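Long-range contacts in threonine phosphate decarboxylase-like enzyme (PDB 6OUX), which uses pyridoxal phosphate to decarboxylate L-serine O-phosphate to ethanolamine O-phosphate, a precursor in norcobamide biosynthesis: residues A[88-93]-A[282-287]; A[95-100]-A[255-260]; A[149-154]-A[320-325]. All blocks are in the same frame, centred on the assembly; numbering follows the deposited sequence.

Contact 1: A[88-93]-A[282-287]; sequences QKVMAE and CLRLFV
The R284 guanidinium and the F286 ring are the flat groups here. V90 lays CG2 over one face of the guanidinium, 3.3 Å from R284 NH1. The arginine chain, extended from CG to NE, offers the methyl this poorly hydrated face, while its N-H bonds, which lie in the plane, serve polar partners: NE forms a salt bridge with E280, and NH2 a weak hydrogen bond with S82. On F286, C282 O stands 2.9 Å above the ring plane, offset toward the rim; F246 stacks on the same ring. Between the segments V90 is the most deeply engaged residue of 88-93. The V90 and V287 side chains cross at about a right angle, and V90 CG1, anti to the backbone N, meets V287 CG2 at 3.3 Å, tighter than usual for carbons. Unbranched, flexible M91 bends at chi2 and chi3 so that SD rests 3.8 Å from L283 CD1 and also touches V287 CG1. At the exposed end E93 OE2 comes within 3.1 Å of V287 O; both are acceptors, so their proximity may make the carboxylate somewhat easier to protonate. The axes of 88-93 and 282-286 approach to 9.5 Å at 20°, the chains running the same way; these segments belong to helices 84-95 and 277-286. M91 also reaches strand 102-105, and L285 and F286 face helix 53-68.

Contact 2: A[95-100]-A[255-260]; sequences LHVKPE and YALMDS
The tight apolar part of the contact is where L95, the last residue of helix 84-95, drops its side chain onto strand 255-257. L95 and Y255 reach toward each other tip to tip: L95 CD2 lies 3.5 Å from Y255 CE2, obliquely to the ring. The same methyl touches L257 CD2 at 3.8 Å, so a single branch of one leucine serves both neighbours. Y255 has CG in the crowded position between the backbone N and the carbonyl carbon (chi1 73°), and the ring takes L257 CG at its edge, in plane. Branched aliphatic side chains suit this place because they fill the angle between an aromatic ring and a helix end. V97 adds a looser touch, its CG2 being 4.3 Å from L257 CD1, and both residues also meet T227 and F230 of helix 227-232. Y255 and L257 belong to the seven-stranded mixed sheet of the large domain of fold-type I pyridoxal phosphate enzymes: strand 254-257 is antiparallel to both neighbours, 236-241 and the outer strand 102-105, into which the loop 96-101 leads. H96, with positive phi, takes the chain out of the helix. Toward solvent the character changes. K98 and E100 form a salt bridge within 95-100, K98 NZ meeting E100 OE1 at 2.8 Å from above the carboxylate plane (43° out of it), while K98 CE stays a loose 4.2 Å from S260 OG. A second close point is made by backbone: E100 O lies 3.2 Å from S260 CB and receives a CA-H...O contact from S260, bent to 129° at the hydrogen. Such closeness suits a small residue like serine. S260 opens helix 260-266, where D259 is the N-cap, its OD2 accepting from K262 N.

Contact 3: A[149-154]-A[320-325]; sequences LNERDD and YVYPSM
After a short 3-10 turn at 151-152, the chain takes a left-handed conformation at D154 (phi 59°) and passes strand 320-321 and its continuation, with the D154 and Y322 CA atoms 6.1 Å apart. Two carboxylate-phenol pairs carry the contact. E151, its chain bent at chi2, presents OE2 at the edge of the Y322 ring and accepts from Y322 OH at 2.5 Å through the anti lone pair; carboxylate and ring stand 88° apart. D154 works differently: OD1 takes the hydroxyl of Y320 on its syn lone pair, and the OD1 to Y320 OH distance is very short, 2.4 Å, with the planes only 30° apart. The two tyrosines also support each other, Y320 CD2 lying 3.7 Å above the Y322 ring plane, over its centre, while Y155 meets the Y322 ring at a steep angle. The P323 ring crosses the D154 side chain at about a right angle, with P323 CG 3.4 Å from D154 OD2. One water donates to both D154 O, at 3.0 Å, and P323 O, at 2.8 Å, tying the backbones together. An alanine in place of Y322 would probably cost E151 its phenol donor and Y320 the ring it packs over, loosening this corner. The loop follows edge strand 143-148 of the seven-stranded sheet and meets edge strand 320-321 of the five-stranded one, so the contact joins the two sheets of the fold; R369, assigned to O-phospho-L-serine binding, has its side chain about 9 Å from that of Y322. Accepting from the phenols is consistent with ionised carboxylates, E151 also having K332 at long range; their negative charge would probably raise the phenol pKa, and the shortness of the Y320-D154 bond suggests unusual strength.

Contacts 1 and 2 are neighbours, their centres 12 Å apart, and they touch: helix 84-95 supplies residues to both, and M91, Q88 and A92 of contact 1 pack on Y255, P99 and V97 of contact 2. Together they join one edge of the seven-stranded sheet, strands 102-105 and 254-257, to helix 277-286. The centre of contact 3 lies about 36 Å from that of contact 1 and 33 Å from that of contact 2, at the other outer strand of that sheet, 143-148, where it reaches the five-stranded sheet. Along the chain, the 95-100 and 255-260 pair falls between 88-93 and 282-287, whereas the segments of contact 3 alternate with those of both others, so distant parts of the aminotransferase-like chain are interlaced.

Contact 1: A[88-93]-A[282-287]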
ATOM      1  N   GLN A  88      -4.575  11.390   9.803  1.00 21.58           N
ATOM      2  CA  GLN A  88      -3.909  11.961  10.967  1.00 20.69           C
ATOM      3  C   GLN A  88      -4.886  12.401  12.044  1.00 23.12           C
ATOM      4  O   GLN A  88      -4.748  12.079  13.279  1.00 22.03           O
ATOM      5  CB  GLN A  88      -3.038  13.133  10.506  1.00 20.98           C
ATOM      6  CG  GLN A  88      -1.768  12.743   9.802  1.00 21.35           C
ATOM      7  CD  GLN A  88      -0.916  13.961   9.568  1.00 21.31           C
ATOM      8  OE1 GLN A  88      -1.442  15.046   9.505  1.00 22.86           O
ATOM      9  NE2 GLN A  88       0.373  13.799   9.455  1.00 20.21           N
ATOM     10  N   LYS A  89      -5.917  13.120  11.596  1.00 23.47           N
ATOM     11  CA  LYS A  89      -6.928  13.590  12.502  1.00 26.20           C
ATOM     12  C   LYS A  89      -7.730  12.472  13.140  1.00 27.22           C
ATOM     13  O   LYS A  89      -8.054  12.555  14.303  1.00 27.77           O
ATOM     14  CB  LYS A  89      -7.795  14.670  11.847  1.00 27.00           C
ATOM     15  CG  LYS A  89      -7.030  15.992  11.794  1.00 28.97           C
ATOM     16  CD  LYS A  89      -7.458  16.912  10.658  1.00 33.10           C
ATOM     17  CE  LYS A  89      -6.526  18.111  10.565  1.00 33.26           C
ATOM     18  NZ  LYS A  89      -6.100  18.330   9.161  1.00 36.76           N
ATOM     19  N   VAL A  90      -7.994  11.385  12.423  1.00 30.51           N
ATOM     20  CA  VAL A  90      -8.711  10.276  13.030  1.00 28.58           C
ATOM     21  C   VAL A  90      -7.868   9.690  14.155  1.00 26.42           C
ATOM     22  O   VAL A  90      -8.373   9.459  15.228  1.00 28.93           O
ATOM     23  CB  VAL A  90      -9.141   9.227  11.999  1.00 30.09           C
ATOM     24  CG1 VAL A  90      -9.776   8.033  12.668  1.00 32.46           C
ATOM     25  CG2 VAL A  90     -10.135   9.839  11.017  1.00 32.27           C
ATOM     26  N   MET A  91      -6.593   9.426  13.892  1.00 26.69           N
ATOM     27  CA  MET A  91      -5.682   8.809  14.878  1.00 26.86           C
ATOM     28  C   MET A  91      -5.432   9.741  16.119  1.00 24.29           C
ATOM     29  O   MET A  91      -5.308   9.269  17.250  1.00 17.93           O
ATOM     30  CB  MET A  91      -4.375   8.343  14.187  1.00 29.54           C
ATOM     31  CG  MET A  91      -4.479   7.212  13.113  1.00 34.38           C
ATOM     32  SD  MET A  91      -5.043   5.668  13.873  1.00 38.81           S
ATOM     33  CE  MET A  91      -3.495   5.156  14.545  1.00 29.31           C
ATOM     34  N   ALA A  92      -5.445  11.066  15.923  1.00 25.37           N
ATOM     35  CA  ALA A  92      -5.130  12.007  17.021  1.00 26.03           C
ATOM     36  C   ALA A  92      -6.013  11.906  18.272  1.00 30.98           C
ATOM     37  O   ALA A  92      -5.514  11.976  19.393  1.00 28.01           O
ATOM     38  CB  ALA A  92      -5.123  13.432  16.519  1.00 24.93           C
ATOM     39  N   GLU A  93      -7.306  11.771  18.043  1.00 33.80           N
ATOM     40  CA  GLU A  93      -8.290  11.467  19.058  1.00 45.61           C
ATOM     41  C   GLU A  93      -7.786  10.359  19.980  1.00 47.43           C
ATOM     42  O   GLU A  93      -7.427  10.628  21.150  1.00 51.28           O
ATOM     43  CB  GLU A  93      -9.597  11.047  18.352  1.00 54.02           C
ATOM     44  CG  GLU A  93     -10.680  10.418  19.225  1.00 60.80           C
ATOM     45  CD  GLU A  93     -11.832   9.896  18.384  1.00 69.14           C
ATOM     46  OE1 GLU A  93     -12.820  10.650  18.181  1.00 65.75           O
ATOM     47  OE2 GLU A  93     -11.729   8.736  17.902  1.00 75.84           O
ATOM     48  N   CYS A 282     -11.189   0.397   8.533  1.00 17.15           N
ATOM     49  CA  CYS A 282     -10.610  -0.277   9.703  1.00 19.61           C
ATOM     50  C   CYS A 282      -9.936   0.724  10.613  1.00 18.39           C
ATOM     51  O   CYS A 282     -10.054   0.651  11.831  1.00 16.91           O
ATOM     52  CB  CYS A 282      -9.595  -1.334   9.272  1.00 18.62           C
ATOM     53  SG  CYS A 282     -10.328  -2.858   8.639  1.00 21.00           S
ATOM     54  N   LEU A 283      -9.263   1.674  10.007  1.00 19.39           N
ATOM     55  CA  LEU A 283      -8.593   2.706  10.775  1.00 22.69           C
ATOM     56  C   LEU A 283      -9.589   3.498  11.642  1.00 21.66           C
ATOM     57  O   LEU A 283      -9.319   3.763  12.857  1.00 17.87           O
ATOM     58  CB  LEU A 283      -7.839   3.668   9.871  1.00 26.24           C
ATOM     59  CG  LEU A 283      -6.796   4.449  10.638  1.00 30.60           C
ATOM     60  CD1 LEU A 283      -5.542   3.592  10.675  1.00 32.83           C
ATOM     61  CD2 LEU A 283      -6.509   5.808  10.004  1.00 35.36           C
ATOM     62  N   ARG A 284     -10.717   3.858  11.023  1.00 19.40           N
ATOM     63  CA  ARG A 284     -11.751   4.627  11.717  1.00 19.97           C
ATOM     64  C   ARG A 284     -12.489   3.776  12.734  1.00 20.19           C
ATOM     65  O   ARG A 284     -12.928   4.291  13.767  1.00 21.97           O
ATOM     66  CB  ARG A 284     -12.741   5.209  10.762  1.00 20.81           C
ATOM     67  CG  ARG A 284     -12.174   6.270   9.844  1.00 21.73           C
ATOM     68  CD  ARG A 284     -13.274   6.772   8.892  1.00 22.14           C
ATOM     69  NE  ARG A 284     -12.712   7.777   8.026  1.00 23.48           N
ATOM     70  CZ  ARG A 284     -12.569   9.063   8.340  1.00 26.26           C
ATOM     71  NH1 ARG A 284     -13.038   9.564   9.489  1.00 25.10           N
ATOM     72  NH2 ARG A 284     -11.980   9.859   7.467  1.00 27.31           N
ATOM     73  N   LEU A 285     -12.596   2.489  12.474  1.00 18.50           N
ATOM     74  CA  LEU A 285     -13.112   1.582  13.456  1.00 20.67           C
ATOM     75  C   LEU A 285     -12.235   1.551  14.700  1.00 21.80           C
ATOM     76  O   LEU A 285     -12.703   1.715  15.826  1.00 20.67           O
ATOM     77  CB  LEU A 285     -13.216   0.188  12.830  1.00 20.65           C
ATOM     78  CG  LEU A 285     -13.870  -0.853  13.716  1.00 21.47           C
ATOM     79  CD1 LEU A 285     -15.365  -0.549  13.896  1.00 20.50           C
ATOM     80  CD2 LEU A 285     -13.624  -2.174  13.046  1.00 20.33           C
ATOM     81  N   PHE A 286     -10.940   1.376  14.474  1.00 25.18           N
ATOM     82  CA  PHE A 286      -9.953   1.087  15.530  1.00 25.23           C
ATOM     83  C   PHE A 286      -9.847   2.178  16.555  1.00 26.17           C
ATOM     84  O   PHE A 286      -9.344   1.913  17.640  1.00 29.33           O
ATOM     85  CB  PHE A 286      -8.559   0.850  14.929  1.00 24.71           C
ATOM     86  CG  PHE A 286      -8.435  -0.385  14.092  1.00 23.34           C
ATOM     87  CD1 PHE A 286      -9.397  -1.389  14.085  1.00 25.54           C
ATOM     88  CD2 PHE A 286      -7.316  -0.537  13.259  1.00 25.22           C
ATOM     89  CE1 PHE A 286      -9.233  -2.512  13.267  1.00 26.53           C
ATOM     90  CE2 PHE A 286      -7.160  -1.639  12.446  1.00 23.93           C
ATOM     91  CZ  PHE A 286      -8.098  -2.637  12.473  1.00 27.74           C
ATOM     92  N   VAL A 287     -10.383   3.365  16.260  1.00 28.75           N
ATOM     93  CA  VAL A 287     -10.392   4.473  17.239  1.00 28.50           C
ATOM     94  C   VAL A 287     -11.751   4.840  17.815  1.00 27.54           C
ATOM     95  O   VAL A 287     -11.864   5.738  18.674  1.00 29.40           O
ATOM     96  CB  VAL A 287      -9.588   5.689  16.684  1.00 35.90           C
ATOM     97  CG1 VAL A 287      -8.197   5.225  16.250  1.00 37.51           C
ATOM     98  CG2 VAL A 287     -10.283   6.377  15.521  1.00 35.47           C
TER

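Contact 2: A[95-100]-A[255-260]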
ATOM      1  N   LEU A  95      -5.021   8.421  19.987  1.00 30.48           N
ATOM      2  CA  LEU A  95      -3.620   8.409  20.406  1.00 30.47           C
ATOM      3  C   LEU A  95      -3.245   9.515  21.424  1.00 32.68           C
ATOM      4  O   LEU A  95      -2.295   9.320  22.182  1.00 32.05           O
ATOM      5  CB  LEU A  95      -2.670   8.448  19.229  1.00 30.65           C
ATOM      6  CG  LEU A  95      -2.203   7.167  18.532  1.00 34.59           C
ATOM      7  CD1 LEU A  95      -3.284   6.166  18.214  1.00 38.27           C
ATOM      8  CD2 LEU A  95      -1.505   7.541  17.242  1.00 38.72           C
ATOM      9  N   HIS A  96      -3.955  10.650  21.412  1.00 31.04           N
ATOM     10  CA  HIS A  96      -3.718  11.794  22.334  1.00 33.25           C
ATOM     11  C   HIS A  96      -2.420  12.438  21.958  1.00 31.96           C
ATOM     12  O   HIS A  96      -1.521  12.657  22.787  1.00 32.01           O
ATOM     13  CB  HIS A  96      -3.732  11.393  23.832  1.00 35.73           C
ATOM     14  CG  HIS A  96      -5.004  10.718  24.235  1.00 39.75           C
ATOM     15  ND1 HIS A  96      -5.045   9.468  24.813  1.00 42.96           N
ATOM     16  CD2 HIS A  96      -6.290  11.076  24.024  1.00 44.64           C
ATOM     17  CE1 HIS A  96      -6.302   9.109  24.988  1.00 43.91           C
ATOM     18  NE2 HIS A  96      -7.078  10.068  24.516  1.00 44.42           N
ATOM     19  N   VAL A  97      -2.320  12.715  20.672  1.00 24.81           N
ATOM     20  CA  VAL A  97      -1.130  13.284  20.130  1.00 23.96           C
ATOM     21  C   VAL A  97      -1.569  14.235  19.059  1.00 24.16           C
ATOM     22  O   VAL A  97      -2.569  14.014  18.394  1.00 24.54           O
ATOM     23  CB  VAL A  97      -0.213  12.207  19.493  1.00 26.20           C
ATOM     24  CG1 VAL A  97       1.021  12.842  18.948  1.00 29.03           C
ATOM     25  CG2 VAL A  97       0.207  11.123  20.494  1.00 28.06           C
ATOM     26  N   LYS A  98      -0.775  15.266  18.855  1.00 22.25           N
ATOM     27  CA  LYS A  98      -0.928  16.182  17.774  1.00 21.14           C
ATOM     28  C   LYS A  98      -1.014  15.462  16.413  1.00 21.50           C
ATOM     29  O   LYS A  98      -0.163  14.658  16.097  1.00 19.50           O
ATOM     30  CB  LYS A  98       0.274  17.102  17.837  1.00 21.58           C
ATOM     31  CG  LYS A  98       0.475  18.062  16.675  1.00 21.96           C
ATOM     32  CD  LYS A  98       1.593  19.052  17.045  1.00 21.11           C
ATOM     33  CE  LYS A  98       2.069  19.859  15.863  1.00 20.22           C
ATOM     34  NZ  LYS A  98       0.864  20.485  15.262  1.00 21.28           N
ATOM     35  N   PRO A  99      -2.033  15.767  15.581  1.00 24.03           N
ATOM     36  CA  PRO A  99      -2.157  15.023  14.295  1.00 23.37           C
ATOM     37  C   PRO A  99      -0.951  15.068  13.374  1.00 21.14           C
ATOM     38  O   PRO A  99      -0.626  14.070  12.674  1.00 19.29           O
ATOM     39  CB  PRO A  99      -3.366  15.705  13.577  1.00 24.48           C
ATOM     40  CG  PRO A  99      -3.771  16.845  14.421  1.00 25.70           C
ATOM     41  CD  PRO A  99      -3.151  16.714  15.784  1.00 23.93           C
ATOM     42  N   GLU A 100      -0.286  16.215  13.350  1.00 17.51           N
ATOM     43  CA  GLU A 100       0.858  16.420  12.440  1.00 16.72           C
ATOM     44  C   GLU A 100       2.095  15.613  12.918  1.00 15.22           C
ATOM     45  O   GLU A 100       3.075  15.547  12.228  1.00 14.96           O
ATOM     46  CB  GLU A 100       1.216  17.932  12.314  1.00 18.99           C
ATOM     47  CG  GLU A 100       0.109  18.914  11.802  1.00 20.77           C
ATOM     48  CD  GLU A 100      -1.133  19.028  12.641  1.00 22.13           C
ATOM     49  OE1 GLU A 100      -1.072  18.914  13.916  1.00 24.40           O
ATOM     50  OE2 GLU A 100      -2.228  19.222  12.044  1.00 25.28           O
ATOM     51  N   TYR A 255       1.428   2.832  11.871  1.00 12.46           N
ATOM     52  CA  TYR A 255       1.683   4.277  12.033  1.00 13.01           C
ATOM     53  C   TYR A 255       3.031   4.516  12.712  1.00 12.50           C
ATOM     54  O   TYR A 255       3.660   3.590  13.231  1.00 13.92           O
ATOM     55  CB  TYR A 255       0.535   4.982  12.770  1.00 13.15           C
ATOM     56  CG  TYR A 255       0.473   4.674  14.290  1.00 15.61           C
ATOM     57  CD1 TYR A 255      -0.180   3.568  14.770  1.00 14.79           C
ATOM     58  CD2 TYR A 255       1.088   5.484  15.192  1.00 16.42           C
ATOM     59  CE1 TYR A 255      -0.253   3.296  16.141  1.00 16.99           C
ATOM     60  CE2 TYR A 255       1.053   5.213  16.556  1.00 17.16           C
ATOM     61  CZ  TYR A 255       0.405   4.120  17.007  1.00 16.90           C
ATOM     62  OH  TYR A 255       0.399   3.879  18.318  1.00 18.72           O
ATOM     63  N   ALA A 256       3.484   5.748  12.636  1.00 12.04           N
ATOM     64  CA  ALA A 256       4.635   6.245  13.385  1.00 12.94           C
ATOM     65  C   ALA A 256       4.313   7.580  14.012  1.00 13.71           C
ATOM     66  O   ALA A 256       3.530   8.370  13.443  1.00 14.15           O
ATOM     67  CB  ALA A 256       5.838   6.405  12.493  1.00 14.33           C
ATOM     68  N   LEU A 257       4.935   7.840  15.157  1.00 13.22           N
ATOM     69  CA  LEU A 257       4.942   9.165  15.832  1.00 12.52           C
ATOM     70  C   LEU A 257       6.369   9.715  15.671  1.00 13.93           C
ATOM     71  O   LEU A 257       7.351   9.052  16.026  1.00 12.37           O
ATOM     72  CB  LEU A 257       4.620   9.023  17.310  1.00 12.62           C
ATOM     73  CG  LEU A 257       3.330   8.259  17.662  1.00 12.84           C
ATOM     74  CD1 LEU A 257       3.094   8.208  19.163  1.00 13.84           C
ATOM     75  CD2 LEU A 257       2.094   8.814  16.995  1.00 12.48           C
ATOM     76  N   MET A 258       6.470  10.890  15.086  1.00 14.81           N
ATOM     77  CA  MET A 258       7.749  11.477  14.795  1.00 17.42           C
ATOM     78  C   MET A 258       7.634  12.985  14.657  1.00 16.60           C
ATOM     79  O   MET A 258       6.556  13.564  14.739  1.00 16.00           O
ATOM     80  CB  MET A 258       8.395  10.823  13.555  1.00 19.22           C
ATOM     81  CG  MET A 258       7.665  10.962  12.234  1.00 22.27           C
ATOM     82  SD  MET A 258       8.485  10.125  10.790  1.00 18.43           S
ATOM     83  CE  MET A 258       7.589   8.809  10.613  1.00 17.11           C
ATOM     84  N   ASP A 259       8.777  13.607  14.463  1.00 18.20           N
ATOM     85  CA  ASP A 259       8.872  15.067  14.328  1.00 18.77           C
ATOM     86  C   ASP A 259       7.915  15.560  13.232  1.00 18.33           C
ATOM     87  O   ASP A 259       7.922  15.021  12.145  1.00 17.30           O
ATOM     88  CB  ASP A 259      10.336  15.419  13.979  1.00 21.15           C
ATOM     89  CG  ASP A 259      10.523  16.883  13.780  1.00 23.12           C
ATOM     90  OD1 ASP A 259      10.569  17.638  14.806  1.00 27.05           O
ATOM     91  OD2 ASP A 259      10.524  17.301  12.612  1.00 22.87           O
ATOM     92  N   SER A 260       7.071  16.545  13.524  1.00 19.60           N
ATOM     93  CA  SER A 260       6.072  16.990  12.558  1.00 22.72           C
ATOM     94  C   SER A 260       6.669  17.678  11.345  1.00 24.01           C
ATOM     95  O   SER A 260       6.121  17.554  10.218  1.00 22.89           O
ATOM     96  CB  SER A 260       4.988  17.864  13.209  1.00 23.68           C
ATOM     97  OG  SER A 260       5.583  18.990  13.771  1.00 23.18           O
TER

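Contact 3: A[149-154]-A[320-325]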
ATOM      1  N   LEU A 149      22.381  -9.995  21.203  1.00 19.92           N
ATOM      2  CA  LEU A 149      21.653 -10.523  22.366  1.00 22.07           C
ATOM      3  C   LEU A 149      22.256 -11.889  22.658  1.00 21.53           C
ATOM      4  O   LEU A 149      22.619 -12.623  21.746  1.00 22.03           O
ATOM      5  CB  LEU A 149      20.177 -10.727  22.056  1.00 20.54           C
ATOM      6  CG  LEU A 149      19.184  -9.564  22.137  1.00 23.99           C
ATOM      7  CD1 LEU A 149      19.723  -8.269  22.718  1.00 22.96           C
ATOM      8  CD2 LEU A 149      18.361  -9.396  20.874  1.00 23.44           C
ATOM      9  N   ASN A 150      22.316 -12.269  23.906  1.00 20.90           N
ATOM     10  CA  ASN A 150      22.878 -13.558  24.165  1.00 23.21           C
ATOM     11  C   ASN A 150      21.822 -14.620  24.581  1.00 20.22           C
ATOM     12  O   ASN A 150      21.025 -14.426  25.523  1.00 17.76           O
ATOM     13  CB  ASN A 150      24.027 -13.356  25.110  1.00 29.82           C
ATOM     14  CG  ASN A 150      24.421 -14.599  25.820  1.00 38.00           C
ATOM     15  OD1 ASN A 150      24.788 -15.651  25.224  1.00 36.69           O
ATOM     16  ND2 ASN A 150      24.371 -14.491  27.141  1.00 47.04           N
ATOM     17  N   GLU A 151      21.852 -15.728  23.845  1.00 19.69           N
ATOM     18  CA  GLU A 151      20.995 -16.881  24.102  1.00 21.35           C
ATOM     19  C   GLU A 151      21.013 -17.327  25.582  1.00 20.94           C
ATOM     20  O   GLU A 151      19.978 -17.641  26.159  1.00 18.51           O
ATOM     21  CB  GLU A 151      21.375 -18.037  23.173  1.00 19.09           C
ATOM     22  CG  GLU A 151      20.361 -19.170  23.195  1.00 20.21           C
ATOM     23  CD  GLU A 151      20.514 -20.186  24.318  1.00 19.71           C
ATOM     24  OE1 GLU A 151      21.612 -20.267  24.926  1.00 21.28           O
ATOM     25  OE2 GLU A 151      19.528 -20.929  24.568  1.00 17.71           O
ATOM     26  N   ARG A 152      22.182 -17.299  26.203  1.00 24.21           N
ATOM     27  CA  ARG A 152      22.335 -17.697  27.628  1.00 26.71           C
ATOM     28  C   ARG A 152      21.564 -16.843  28.596  1.00 25.42           C
ATOM     29  O   ARG A 152      21.297 -17.314  29.666  1.00 28.18           O
ATOM     30  CB  ARG A 152      23.819 -17.703  28.114  1.00 33.46           C
ATOM     31  CG  ARG A 152      24.857 -18.223  27.126  1.00 43.03           C
ATOM     32  CD  ARG A 152      26.330 -17.855  27.432  1.00 51.06           C
ATOM     33  NE  ARG A 152      26.575 -16.448  27.832  1.00 57.95           N
ATOM     34  CZ  ARG A 152      26.556 -15.988  29.087  1.00 57.82           C
ATOM     35  NH1 ARG A 152      26.291 -16.805  30.099  1.00 59.19           N
ATOM     36  NH2 ARG A 152      26.775 -14.697  29.328  1.00 59.68           N
ATOM     37  N   ASP A 153      21.286 -15.572  28.271  1.00 23.52           N
ATOM     38  CA  ASP A 153      20.419 -14.727  29.061  1.00 26.42           C
ATOM     39  C   ASP A 153      18.996 -14.702  28.494  1.00 21.39           C
ATOM     40  O   ASP A 153      18.332 -13.718  28.629  1.00 18.21           O
ATOM     41  CB  ASP A 153      20.866 -13.234  29.093  1.00 30.53           C
ATOM     42  CG  ASP A 153      22.381 -13.025  29.230  1.00 37.61           C
ATOM     43  OD1 ASP A 153      23.063 -13.771  29.944  1.00 42.73           O
ATOM     44  OD2 ASP A 153      22.887 -12.036  28.619  1.00 46.36           O
ATOM     45  N   ASP A 154      18.552 -15.765  27.829  1.00 22.08           N
ATOM     46  CA  ASP A 154      17.216 -15.811  27.241  1.00 21.32           C
ATOM     47  C   ASP A 154      17.038 -14.668  26.226  1.00 19.67           C
ATOM     48  O   ASP A 154      15.911 -14.201  26.009  1.00 18.56           O
ATOM     49  CB  ASP A 154      16.111 -15.721  28.345  1.00 23.37           C
ATOM     50  CG  ASP A 154      15.857 -17.027  29.069  1.00 25.92           C
ATOM     51  OD1 ASP A 154      16.127 -18.104  28.530  1.00 25.71           O
ATOM     52  OD2 ASP A 154      15.319 -16.956  30.208  1.00 31.17           O
ATOM     53  N   TYR A 320      13.012 -26.150  25.159  1.00 21.23           N
ATOM     54  CA  TYR A 320      13.150 -24.971  25.976  1.00 20.07           C
ATOM     55  C   TYR A 320      12.315 -23.860  25.357  1.00 19.55           C
ATOM     56  O   TYR A 320      12.422 -23.611  24.132  1.00 19.04           O
ATOM     57  CB  TYR A 320      14.636 -24.582  26.056  1.00 21.44           C
ATOM     58  CG  TYR A 320      14.873 -23.433  26.953  1.00 20.76           C
ATOM     59  CD1 TYR A 320      14.943 -23.616  28.314  1.00 27.42           C
ATOM     60  CD2 TYR A 320      14.950 -22.154  26.468  1.00 22.23           C
ATOM     61  CE1 TYR A 320      15.129 -22.533  29.175  1.00 30.03           C
ATOM     62  CE2 TYR A 320      15.122 -21.076  27.301  1.00 22.93           C
ATOM     63  CZ  TYR A 320      15.235 -21.271  28.652  1.00 26.67           C
ATOM     64  OH  TYR A 320      15.418 -20.200  29.480  1.00 29.67           O
ATOM     65  N   VAL A 321      11.484 -23.222  26.187  1.00 16.90           N
ATOM     66  CA  VAL A 321      10.592 -22.173  25.756  1.00 17.70           C
ATOM     67  C   VAL A 321      11.157 -20.830  26.205  1.00 15.75           C
ATOM     68  O   VAL A 321      11.341 -20.595  27.409  1.00 15.66           O
ATOM     69  CB  VAL A 321       9.177 -22.320  26.370  1.00 19.50           C
ATOM     70  CG1 VAL A 321       8.244 -21.349  25.664  1.00 19.82           C
ATOM     71  CG2 VAL A 321       8.645 -23.719  26.220  1.00 21.57           C
ATOM     72  N   TYR A 322      11.462 -19.947  25.272  1.00 14.82           N
ATOM     73  CA  TYR A 322      12.038 -18.652  25.649  1.00 14.69           C
ATOM     74  C   TYR A 322      10.991 -17.740  26.193  1.00 15.56           C
ATOM     75  O   TYR A 322       9.876 -17.780  25.703  1.00 16.03           O
ATOM     76  CB  TYR A 322      12.806 -17.970  24.515  1.00 14.43           C
ATOM     77  CG  TYR A 322      14.110 -18.713  24.155  1.00 14.77           C
ATOM     78  CD1 TYR A 322      15.308 -18.501  24.864  1.00 14.11           C
ATOM     79  CD2 TYR A 322      14.109 -19.631  23.143  1.00 14.80           C
ATOM     80  CE1 TYR A 322      16.466 -19.235  24.539  1.00 15.28           C
ATOM     81  CE2 TYR A 322      15.235 -20.332  22.785  1.00 15.28           C
ATOM     82  CZ  TYR A 322      16.416 -20.148  23.495  1.00 15.17           C
ATOM     83  OH  TYR A 322      17.480 -20.892  23.114  1.00 15.87           O
ATOM     84  N   PRO A 323      11.321 -16.930  27.239  1.00 17.40           N
ATOM     85  CA  PRO A 323      10.297 -16.095  27.831  1.00 18.53           C
ATOM     86  C   PRO A 323       9.784 -15.122  26.805  1.00 17.88           C
ATOM     87  O   PRO A 323      10.572 -14.657  26.003  1.00 18.38           O
ATOM     88  CB  PRO A 323      11.025 -15.296  28.929  1.00 20.10           C
ATOM     89  CG  PRO A 323      12.402 -15.798  28.999  1.00 21.51           C
ATOM     90  CD  PRO A 323      12.589 -16.897  27.981  1.00 19.68           C
ATOM     91  N   SER A 324       8.501 -14.786  26.867  1.00 16.24           N
ATOM     92  CA  SER A 324       7.870 -13.950  25.883  1.00 17.29           C
ATOM     93  C   SER A 324       6.718 -13.139  26.457  1.00 19.10           C
ATOM     94  O   SER A 324       5.999 -13.611  27.340  1.00 19.10           O
ATOM     95  CB  SER A 324       7.335 -14.824  24.777  1.00 16.78           C
ATOM     96  OG  SER A 324       6.757 -14.085  23.748  1.00 16.33           O
ATOM     97  N   MET A 325       6.564 -11.919  25.934  1.00 16.44           N
ATOM     98  CA  MET A 325       5.370 -11.090  26.143  1.00 16.88           C
ATOM     99  C   MET A 325       4.822 -10.626  24.824  1.00 14.91           C
ATOM    100  O   MET A 325       4.343  -9.521  24.692  1.00 15.00           O
ATOM    101  CB  MET A 325       5.755  -9.932  26.961  1.00 15.85           C
ATOM    102  CG  MET A 325       6.141 -10.406  28.341  1.00 18.59           C
ATOM    103  SD  MET A 325       4.729 -10.062  29.433  1.00 19.92           S
ATOM    104  CE  MET A 325       5.577  -8.659  29.677  1.00  9.98           C
TER
HETATM  105  O   HOH W   1      13.111 -14.280  24.929  1.00 17.77           O